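PDB 2IA0: putative HTH-type transcriptional regulator PF0864 from Pyrococcus furiosus, which probably binds DNA in a sequence-specific manner as a transcription regulator of the AsnC family, although its regulatory role is not established. Local coordinates for residues 21-26 / 59-64; 32-37 / 47-52; 80-85 / 148-153. All blocks are in the same frame, centred on the assembly; numbering follows the deposited sequence.

Interaction 1: 21-26 / 59-64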
loop_
_atom_site.group_PDB
_atom_site.type_symbol
_atom_site.label_atom_id
_atom_site.label_comp_id
_atom_site.label_asym_id
_atom_site.label_seq_id
_atom_site.Cartn_x
_atom_site.Cartn_y
_atom_site.Cartn_z
ATOM N N ASN A 21 5.014 -15.360 -14.660
ATOM C CA ASN A 21 4.661 -14.574 -15.819
ATOM C C ASN A 21 3.189 -14.194 -15.867
ATOM O O ASN A 21 2.890 -13.052 -16.175
ATOM C CB ASN A 21 5.081 -15.271 -17.104
ATOM C CG ASN A 21 6.519 -14.996 -17.471
ATOM O OD1 ASN A 21 7.042 -13.932 -17.178
ATOM N ND2 ASN A 21 7.169 -15.963 -18.124
ATOM N N ILE A 22 2.287 -15.138 -15.565
ATOM C CA ILE A 22 0.844 -14.878 -15.392
ATOM C C ILE A 22 0.566 -13.823 -14.318
ATOM O O ILE A 22 -0.204 -12.899 -14.537
ATOM C CB ILE A 22 0.054 -16.178 -14.986
ATOM C CG1 ILE A 22 -0.101 -17.152 -16.161
ATOM C CG2 ILE A 22 -1.336 -15.848 -14.405
ATOM C CD1 ILE A 22 -0.603 -18.554 -15.755
ATOM N N LEU A 23 1.156 -13.996 -13.138
ATOM C CA LEU A 23 0.980 -13.033 -12.055
ATOM C C LEU A 23 1.422 -11.610 -12.404
ATOM O O LEU A 23 0.746 -10.660 -12.042
ATOM C CB LEU A 23 1.696 -13.501 -10.798
ATOM C CG LEU A 23 1.191 -14.813 -10.212
ATOM C CD1 LEU A 23 2.144 -15.283 -9.162
ATOM C CD2 LEU A 23 -0.223 -14.686 -9.669
ATOM N N ARG A 24 2.547 -11.482 -13.113
ATOM C CA ARG A 24 3.100 -10.179 -13.532
ATOM C C ARG A 24 2.116 -9.422 -14.392
ATOM O O ARG A 24 1.848 -8.262 -14.126
ATOM C CB ARG A 24 4.402 -10.353 -14.296
ATOM C CG ARG A 24 5.571 -10.738 -13.429
ATOM C CD ARG A 24 6.779 -11.112 -14.295
ATOM N NE ARG A 24 8.004 -10.945 -13.530
ATOM C CZ ARG A 24 8.891 -11.906 -13.282
ATOM N NH1 ARG A 24 9.971 -11.618 -12.559
ATOM N NH2 ARG A 24 8.725 -13.135 -13.755
ATOM N N LEU A 25 1.587 -10.107 -15.410
ATOM C CA LEU A 25 0.576 -9.564 -16.307
ATOM C C LEU A 25 -0.708 -9.193 -15.605
ATOM O O LEU A 25 -1.284 -8.160 -15.911
ATOM C CB LEU A 25 0.285 -10.536 -17.462
ATOM C CG LEU A 25 1.496 -10.773 -18.375
ATOM C CD1 LEU A 25 1.176 -11.801 -19.432
ATOM C CD2 LEU A 25 2.033 -9.460 -18.990
ATOM N N LEU A 26 -1.160 -10.025 -14.670
ATOM C CA LEU A 26 -2.374 -9.736 -13.895
ATOM C C LEU A 26 -2.180 -8.548 -12.946
ATOM O O LEU A 26 -3.094 -7.741 -12.743
ATOM C CB LEU A 26 -2.856 -10.984 -13.155
ATOM C CG LEU A 26 -3.496 -12.096 -14.024
ATOM C CD1 LEU A 26 -3.988 -13.210 -13.143
ATOM C CD2 LEU A 26 -4.666 -11.608 -14.860
ATOM N N GLY A 59 -4.508 -19.313 -2.716
ATOM C CA GLY A 59 -4.416 -17.938 -2.206
ATOM C C GLY A 59 -3.188 -17.152 -2.639
ATOM O O GLY A 59 -2.885 -16.107 -2.054
ATOM N N VAL A 60 -2.469 -17.644 -3.656
ATOM C CA VAL A 60 -1.380 -16.878 -4.262
ATOM C C VAL A 60 -1.962 -15.632 -4.960
ATOM O O VAL A 60 -1.476 -14.513 -4.751
ATOM C CB VAL A 60 -0.513 -17.736 -5.211
ATOM C CG1 VAL A 60 0.555 -16.877 -5.889
ATOM C CG2 VAL A 60 0.154 -18.862 -4.446
ATOM N N ILE A 61 -3.010 -15.812 -5.766
ATOM C CA ILE A 61 -3.826 -14.660 -6.137
ATOM C C ILE A 61 -4.805 -14.504 -4.992
ATOM O O ILE A 61 -5.749 -15.288 -4.854
ATOM C CB ILE A 61 -4.523 -14.794 -7.534
ATOM C CG1 ILE A 61 -3.483 -14.895 -8.666
ATOM C CG2 ILE A 61 -5.377 -13.610 -7.814
ATOM C CD1 ILE A 61 -4.010 -15.597 -9.922
ATOM N N GLU A 62 -4.539 -13.537 -4.115
ATOM C CA GLU A 62 -5.401 -13.340 -2.957
ATOM C C GLU A 62 -6.714 -12.655 -3.318
ATOM O O GLU A 62 -7.771 -13.015 -2.774
ATOM C CB GLU A 62 -4.707 -12.557 -1.841
ATOM C CG GLU A 62 -5.603 -12.428 -0.609
ATOM C CD GLU A 62 -5.166 -11.327 0.311
ATOM O OE1 GLU A 62 -4.174 -11.564 1.057
ATOM O OE2 GLU A 62 -5.819 -10.229 0.286
ATOM N N ARG A 63 -6.672 -11.692 -4.237
ATOM C CA ARG A 63 -7.842 -10.843 -4.443
ATOM C C ARG A 63 -7.635 -9.990 -5.672
ATOM O O ARG A 63 -6.512 -9.673 -5.987
ATOM C CB ARG A 63 -8.039 -9.937 -3.211
ATOM C CG ARG A 63 -9.334 -9.135 -3.170
ATOM C CD ARG A 63 -9.797 -8.935 -1.723
ATOM N NE ARG A 63 -9.017 -7.893 -1.072
ATOM C CZ ARG A 63 -9.112 -6.608 -1.402
ATOM N NH1 ARG A 63 -9.955 -6.229 -2.360
ATOM N NH2 ARG A 63 -8.372 -5.706 -0.784
ATOM N N TYR A 64 -8.725 -9.644 -6.354
ATOM C CA TYR A 64 -8.751 -8.719 -7.465
ATOM C C TYR A 64 -9.295 -7.401 -6.949
ATOM O O TYR A 64 -10.307 -7.378 -6.243
ATOM C CB TYR A 64 -9.690 -9.252 -8.567
ATOM C CG TYR A 64 -9.153 -10.479 -9.307
ATOM C CD1 TYR A 64 -8.623 -10.364 -10.589
ATOM C CD2 TYR A 64 -9.156 -11.751 -8.696
ATOM C CE1 TYR A 64 -8.101 -11.521 -11.280
ATOM C CE2 TYR A 64 -8.656 -12.893 -9.351
ATOM C CZ TYR A 64 -8.123 -12.771 -10.625
ATOM O OH TYR A 64 -7.643 -13.897 -11.248
#
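L23 and L26 of helix 21-26 meet V60, I61 and Y64 where the chain passes from a loop into strand 61-64. The short helix and strand axes run roughly the same way, at 21° to each other, and stay 11.5 Å apart at closest, a gap bridged by side chains without any hydrogen bond across it. The register pairs L23 with I61 and L26 with Y64. At G59 the preceding helix ends in a Schellman motif with positive phi, and the chain then turns so that V60 and I61 both point toward helix 21-26.

L23 reaches across with its two methyls divided between neighbours: CD1 meets V60 CG1 at 4.0 Å, the two side chains crossing at about a right angle, while CD2 lies 3.4 Å from I61 CG1. The I61 branch CG1 stands beside its own backbone N (chi1 -63°), and CD1 beyond it is shared, 3.9 Å from L23 CD2 and 4.0 Å from L26 CD1. L26 CD1 also takes the end of Y64, whose OH comes to 4.2 Å although its CB does not point at the helix. That hydroxyl also has a weak hydrogen bond to Q56, a polar partner beside the leucine methyl. L55 of helix 45-57 touches both L23 and I61.

The backbone of R63 and Y64 also pairs, antiparallel, with a strand of the second subunit, so the sheet runs on across the interface. Packing of an early helix on the strand that follows the presumed recognition helix, 45-57, is characteristic of the winged helix-turn-helix domain of AsnC-family regulators.

Interaction 2: 32-37 / 47-52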
loop_
_atom_site.group_PDB
_atom_site.type_symbol
_atom_site.label_atom_id
_atom_site.label_comp_id
_atom_site.label_asym_id
_atom_site.label_seq_id
_atom_site.Cartn_x
_atom_site.Cartn_y
_atom_site.Cartn_z
ATOM N N LEU A 32 -7.094 -8.611 -18.101
ATOM C CA LEU A 32 -6.607 -9.560 -19.119
ATOM C C LEU A 32 -7.276 -10.909 -18.969
ATOM O O LEU A 32 -7.196 -11.529 -17.904
ATOM C CB LEU A 32 -5.100 -9.738 -19.025
ATOM C CG LEU A 32 -4.191 -8.650 -19.577
ATOM C CD1 LEU A 32 -2.821 -8.848 -18.999
ATOM C CD2 LEU A 32 -4.142 -8.711 -21.066
ATOM N N THR A 33 -7.939 -11.354 -20.039
ATOM C CA THR A 33 -8.644 -12.628 -20.059
ATOM C C THR A 33 -7.687 -13.766 -20.387
ATOM O O THR A 33 -6.546 -13.537 -20.762
ATOM C CB THR A 33 -9.739 -12.647 -21.124
ATOM O OG1 THR A 33 -9.134 -12.419 -22.397
ATOM C CG2 THR A 33 -10.837 -11.591 -20.855
ATOM N N ILE A 34 -8.181 -14.996 -20.289
ATOM C CA ILE A 34 -7.386 -16.187 -20.522
ATOM C C ILE A 34 -6.860 -16.268 -21.953
ATOM O O ILE A 34 -5.721 -16.648 -22.179
ATOM C CB ILE A 34 -8.213 -17.468 -20.144
ATOM C CG1 ILE A 34 -8.189 -17.672 -18.625
ATOM C CG2 ILE A 34 -7.681 -18.703 -20.834
ATOM C CD1 ILE A 34 -9.530 -18.183 -18.078
ATOM N N SER A 35 -7.699 -15.912 -22.918
ATOM C CA SER A 35 -7.322 -16.040 -24.304
ATOM C C SER A 35 -6.265 -15.026 -24.676
ATOM O O SER A 35 -5.354 -15.351 -25.442
ATOM C CB SER A 35 -8.550 -16.030 -25.240
ATOM O OG SER A 35 -8.960 -14.733 -25.607
ATOM N N GLU A 36 -6.360 -13.822 -24.099
ATOM C CA GLU A 36 -5.322 -12.776 -24.226
ATOM C C GLU A 36 -4.034 -13.163 -23.530
ATOM O O GLU A 36 -2.951 -12.888 -24.030
ATOM C CB GLU A 36 -5.793 -11.471 -23.623
ATOM C CG GLU A 36 -6.868 -10.747 -24.394
ATOM C CD GLU A 36 -7.421 -9.597 -23.583
ATOM O OE1 GLU A 36 -7.152 -8.421 -23.920
ATOM O OE2 GLU A 36 -8.096 -9.869 -22.573
ATOM N N LEU A 37 -4.139 -13.803 -22.369
ATOM C CA LEU A 37 -2.940 -14.273 -21.653
ATOM C C LEU A 37 -2.251 -15.413 -22.388
ATOM O O LEU A 37 -1.025 -15.536 -22.364
ATOM C CB LEU A 37 -3.292 -14.715 -20.239
ATOM C CG LEU A 37 -3.534 -13.632 -19.207
ATOM C CD1 LEU A 37 -4.333 -14.232 -18.080
ATOM C CD2 LEU A 37 -2.225 -13.014 -18.708
ATOM N N THR A 47 -4.233 -24.463 -20.196
ATOM C CA THR A 47 -3.158 -24.358 -19.196
ATOM C C THR A 47 -3.223 -23.056 -18.394
ATOM O O THR A 47 -3.137 -23.097 -17.176
ATOM C CB THR A 47 -1.767 -24.511 -19.802
ATOM O OG1 THR A 47 -1.801 -25.583 -20.746
ATOM C CG2 THR A 47 -0.766 -24.838 -18.705
ATOM N N ILE A 48 -3.394 -21.922 -19.073
ATOM C CA ILE A 48 -3.565 -20.628 -18.391
ATOM C C ILE A 48 -4.705 -20.689 -17.373
ATOM O O ILE A 48 -4.527 -20.374 -16.200
ATOM C CB ILE A 48 -3.779 -19.447 -19.412
ATOM C CG1 ILE A 48 -2.577 -19.307 -20.366
ATOM C CG2 ILE A 48 -4.079 -18.136 -18.690
ATOM C CD1 ILE A 48 -1.231 -19.343 -19.682
ATOM N N HIS A 49 -5.853 -21.159 -17.851
ATOM C CA HIS A 49 -7.081 -21.321 -17.077
ATOM C C HIS A 49 -6.862 -22.146 -15.792
ATOM O O HIS A 49 -7.147 -21.673 -14.684
ATOM C CB HIS A 49 -8.134 -21.937 -17.995
ATOM C CG HIS A 49 -9.404 -22.323 -17.309
ATOM N ND1 HIS A 49 -10.297 -21.396 -16.814
ATOM C CD2 HIS A 49 -9.951 -23.541 -17.071
ATOM C CE1 HIS A 49 -11.331 -22.026 -16.286
ATOM N NE2 HIS A 49 -11.145 -23.328 -16.426
ATOM N N PHE A 50 -6.311 -23.346 -15.956
ATOM C CA PHE A 50 -5.929 -24.206 -14.844
ATOM C C PHE A 50 -4.952 -23.553 -13.845
ATOM O O PHE A 50 -5.190 -23.592 -12.640
ATOM C CB PHE A 50 -5.366 -25.525 -15.376
ATOM C CG PHE A 50 -4.812 -26.427 -14.311
ATOM C CD1 PHE A 50 -3.429 -26.541 -14.122
ATOM C CD2 PHE A 50 -5.663 -27.173 -13.499
ATOM C CE1 PHE A 50 -2.906 -27.382 -13.131
ATOM C CE2 PHE A 50 -5.145 -28.020 -12.516
ATOM C CZ PHE A 50 -3.763 -28.120 -12.332
ATOM N N ARG A 51 -3.860 -22.982 -14.353
ATOM C CA ARG A 51 -2.901 -22.217 -13.535
ATOM C C ARG A 51 -3.580 -21.113 -12.726
ATOM O O ARG A 51 -3.291 -20.959 -11.561
ATOM C CB ARG A 51 -1.803 -21.574 -14.392
ATOM C CG ARG A 51 -0.968 -22.521 -15.206
ATOM C CD ARG A 51 -0.372 -23.573 -14.328
ATOM N NE ARG A 51 0.737 -24.268 -14.982
ATOM C CZ ARG A 51 2.018 -23.956 -14.825
ATOM N NH1 ARG A 51 2.361 -22.946 -14.046
ATOM N NH2 ARG A 51 2.960 -24.656 -15.437
ATOM N N ILE A 52 -4.478 -20.354 -13.339
ATOM C CA ILE A 52 -5.174 -19.277 -12.623
ATOM C C ILE A 52 -6.106 -19.781 -11.514
ATOM O O ILE A 52 -6.047 -19.264 -10.384
ATOM C CB ILE A 52 -5.902 -18.312 -13.596
ATOM C CG1 ILE A 52 -4.868 -17.473 -14.363
ATOM C CG2 ILE A 52 -6.871 -17.403 -12.852
ATOM C CD1 ILE A 52 -5.425 -16.827 -15.613
#
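I34 and L37, one helical turn apart on helix 34-37, lay their side chains against I48, H49 and I52 of helix 47-52. The nearest CA atoms, those of I34 and H49, are 6.2 Å apart, and the contact is made entirely by packing.

I34 carries much of the contact. Its CG1 touches I48 CG2 and the CA of H49, and a chi2 of 142°, well short of fully extended, sets CD1 at the H49 imidazole. There CD1 meets ND1 at 3.5 Å, near the ring plane and at its edge, so the methyl borders the ring rather than covering a face. The H49 ring itself is carried away from helix 34-37, with CG anti to the backbone N (chi1 173°), and H49 CB lies 4.0 Å from the same I34 methyl. The I34 and I48 side chains overlap while heading opposite ways.

These two helices form the helix-turn-helix predicted for residues 34-53, in which helix 45-57 would be the recognition helix. H49 is exposed on it, whereas I48 and I52 turn toward the partner helix.

Deeper in, L37 contributes two carbons. Its CB lies 3.8 Å from I48 CG2, and its CD1 meets I52 CD1 at 3.7 Å. I52 CD1 also borders I34 CG1, at 4.2 Å, and thus bridges successive turns of helix 34-37. At the start of that helix T33 occupies the N-cap; E36 OE2 accepts from T33 N at 2.9 Å and from T33 OG1 at 2.8 Å. OE2 offers its anti lone pair to the hydroxyl, while T33 N comes in on the anti side but well out of the carboxylate plane. L25 and I22 of helix 17-26 touch L37 and I52 respectively.

Interaction 3: 80-85 / 148-153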
loop_
_atom_site.group_PDB
_atom_site.type_symbol
_atom_site.label_atom_id
_atom_site.label_comp_id
_atom_site.label_asym_id
_atom_site.label_seq_id
_atom_site.Cartn_x
_atom_site.Cartn_y
_atom_site.Cartn_z
ATOM N N ILE A 80 3.145 8.989 10.148
ATOM C CA ILE A 80 3.182 9.393 11.561
ATOM C C ILE A 80 3.804 8.288 12.387
ATOM O O ILE A 80 3.425 7.143 12.254
ATOM C CB ILE A 80 1.756 9.667 12.071
ATOM C CG1 ILE A 80 1.062 10.656 11.121
ATOM C CG2 ILE A 80 1.781 10.187 13.533
ATOM C CD1 ILE A 80 -0.263 11.088 11.572
ATOM N N VAL A 81 4.782 8.626 13.217
ATOM C CA VAL A 81 5.373 7.636 14.121
ATOM C C VAL A 81 5.225 8.057 15.578
ATOM O O VAL A 81 5.765 9.070 16.007
ATOM C CB VAL A 81 6.840 7.310 13.781
ATOM C CG1 VAL A 81 7.334 6.102 14.634
ATOM C CG2 VAL A 81 6.980 7.013 12.280
ATOM N N LEU A 82 4.457 7.260 16.314
ATOM C CA LEU A 82 4.159 7.481 17.719
ATOM C C LEU A 82 4.952 6.495 18.563
ATOM O O LEU A 82 5.003 5.317 18.247
ATOM C CB LEU A 82 2.662 7.225 17.973
ATOM C CG LEU A 82 1.638 8.005 17.158
ATOM C CD1 LEU A 82 0.257 7.685 17.669
ATOM C CD2 LEU A 82 1.909 9.492 17.249
ATOM N N GLU A 83 5.538 6.965 19.653
ATOM C CA GLU A 83 6.194 6.070 20.599
ATOM C C GLU A 83 5.542 6.248 21.966
ATOM O O GLU A 83 5.487 7.357 22.493
ATOM C CB GLU A 83 7.697 6.373 20.676
ATOM C CG GLU A 83 8.478 5.513 21.674
ATOM C CD GLU A 83 9.924 5.967 21.835
ATOM O OE1 GLU A 83 10.247 7.123 21.477
ATOM O OE2 GLU A 83 10.750 5.175 22.335
ATOM N N VAL A 84 5.050 5.154 22.528
ATOM C CA VAL A 84 4.410 5.180 23.843
ATOM C C VAL A 84 5.459 5.194 24.948
ATOM O O VAL A 84 6.479 4.511 24.848
ATOM C CB VAL A 84 3.379 4.035 23.987
ATOM C CG1 VAL A 84 2.834 3.982 25.376
ATOM C CG2 VAL A 84 2.213 4.275 23.007
ATOM N N GLY A 85 5.231 6.034 25.957
ATOM C CA GLY A 85 6.130 6.172 27.113
ATOM C C GLY A 85 5.842 5.070 28.112
ATOM O O GLY A 85 6.711 4.227 28.406
ATOM N N LYS A 148 5.773 9.400 24.341
ATOM C CA LYS A 148 7.129 9.907 24.496
ATOM C C LYS A 148 7.509 10.753 23.281
ATOM O O LYS A 148 8.034 11.845 23.436
ATOM C CB LYS A 148 8.098 8.749 24.695
ATOM C CG LYS A 148 9.487 9.134 25.142
ATOM C CD LYS A 148 10.123 8.023 25.989
ATOM C CE LYS A 148 9.940 6.634 25.346
ATOM N NZ LYS A 148 10.177 5.533 26.348
ATOM N N HIS A 149 7.193 10.269 22.080
ATOM C CA HIS A 149 7.600 10.940 20.864
ATOM C C HIS A 149 6.536 10.891 19.774
ATOM O O HIS A 149 5.803 9.927 19.666
ATOM C CB HIS A 149 8.929 10.358 20.351
ATOM C CG HIS A 149 10.121 10.788 21.149
ATOM N ND1 HIS A 149 11.117 9.916 21.539
ATOM C CD2 HIS A 149 10.477 12.005 21.635
ATOM C CE1 HIS A 149 12.039 10.579 22.217
ATOM N NE2 HIS A 149 11.670 11.847 22.297
ATOM N N ILE A 150 6.459 11.961 18.987
ATOM C CA ILE A 150 5.642 12.025 17.794
ATOM C C ILE A 150 6.523 12.536 16.654
ATOM O O ILE A 150 7.173 13.575 16.785
ATOM C CB ILE A 150 4.450 13.007 17.925
ATOM C CG1 ILE A 150 3.532 12.651 19.097
ATOM C CG2 ILE A 150 3.670 13.122 16.567
ATOM C CD1 ILE A 150 2.716 13.861 19.590
ATOM N N GLN A 151 6.547 11.803 15.544
ATOM C CA GLN A 151 7.209 12.279 14.333
ATOM C C GLN A 151 6.242 12.308 13.165
ATOM O O GLN A 151 5.424 11.388 13.002
ATOM C CB GLN A 151 8.418 11.425 13.985
ATOM C CG GLN A 151 9.412 11.277 15.113
ATOM C CD GLN A 151 10.608 10.504 14.685
ATOM O OE1 GLN A 151 11.473 11.029 14.008
ATOM N NE2 GLN A 151 10.664 9.239 15.060
ATOM N N ILE A 152 6.312 13.391 12.389
ATOM C CA ILE A 152 5.481 13.531 11.195
ATOM C C ILE A 152 6.345 13.740 9.957
ATOM O O ILE A 152 7.137 14.694 9.894
ATOM C CB ILE A 152 4.367 14.619 11.335
ATOM C CG1 ILE A 152 3.382 14.210 12.438
ATOM C CG2 ILE A 152 3.584 14.770 10.024
ATOM C CD1 ILE A 152 2.854 15.372 13.183
ATOM N N PHE A 153 6.199 12.804 9.007
ATOM C CA PHE A 153 6.927 12.825 7.752
ATOM C C PHE A 153 5.934 12.976 6.627
ATOM O O PHE A 153 5.304 12.007 6.230
ATOM C CB PHE A 153 7.741 11.543 7.566
ATOM C CG PHE A 153 8.641 11.242 8.714
ATOM C CD1 PHE A 153 9.829 11.970 8.897
ATOM C CD2 PHE A 153 8.305 10.256 9.633
ATOM C CE1 PHE A 153 10.666 11.712 9.984
ATOM C CE2 PHE A 153 9.130 9.990 10.722
ATOM C CZ PHE A 153 10.316 10.731 10.901
HETATM O O HOH W 1 8.444 8.675 17.142
#
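I80 and I152 form a non-hydrogen-bonded pair within the antiparallel pairing of strands 80-84 and 149-153, whose axes lie 4.8 Å apart. The I80 CA also makes a CA-H...O contact to Q151 O.

V81 and Q151 come next as a hydrogen-bonded pair, V81 N giving to Q151 O at 2.8 Å and Q151 N returning to V81 O. The V81 methyl CG2 lies in plane at the edge of the F153 ring, 4.0 Å from CE2. A water donates to V81 O and accepts from Q151 NE2, while Q151 OE1 accepts from Q151 of the second subunit.

L82 turns to the face it shares with I80, I150 and I152, where its CD2 touches both CG1 and CG2 of I150.

E83 faces both K148 and H149, a classic beta bulge. Its carbonyl O accepts from K148 N at 2.8 Å and, weakly, from H149 N, while E83 N donates to H149 O. The E83 side chain, with CG anti to its backbone N (chi1 178°), runs alongside H149 and takes ND1 on OE1 at 2.9 Å, nearly along the C-O axis. Carboxylate and imidazole planes are 36° apart. K148 CG sits over one face of the imidazole, toward the rim. V84 then turns away to L93 and Y96 of helix 91-105, and G85 lies beside K148.

K148 NZ stays 4.1 Å from E83 OE2, too far for a salt bridge. The carboxylate is thus engaged through OE1 by the imidazole, a geometry consistent with a proton on ND1 that might modestly favour a protonated ring, though H149 is exposed.

In the fold
From the N terminus, the chain enters the presumed DNA-binding region through helix 17-26, one side of interaction 1. Before that contact closes at residues 59-64, helices 34-41 and 45-57 have already met in interaction 2, so the shorter loop sits within the longer one. The two contacts touch, and together they build one three-helix unit with its strand. Strand 61-68 then leads away to strand 76-84, where interaction 3 begins in series; its segments are 63 residues apart at their nearest ends, and it closes on strand 147-154, an outermost strand, within this chain, of the C-terminal sheet. Its centre lies about 36 Å from that of interaction 1; both contacts reach the second subunit.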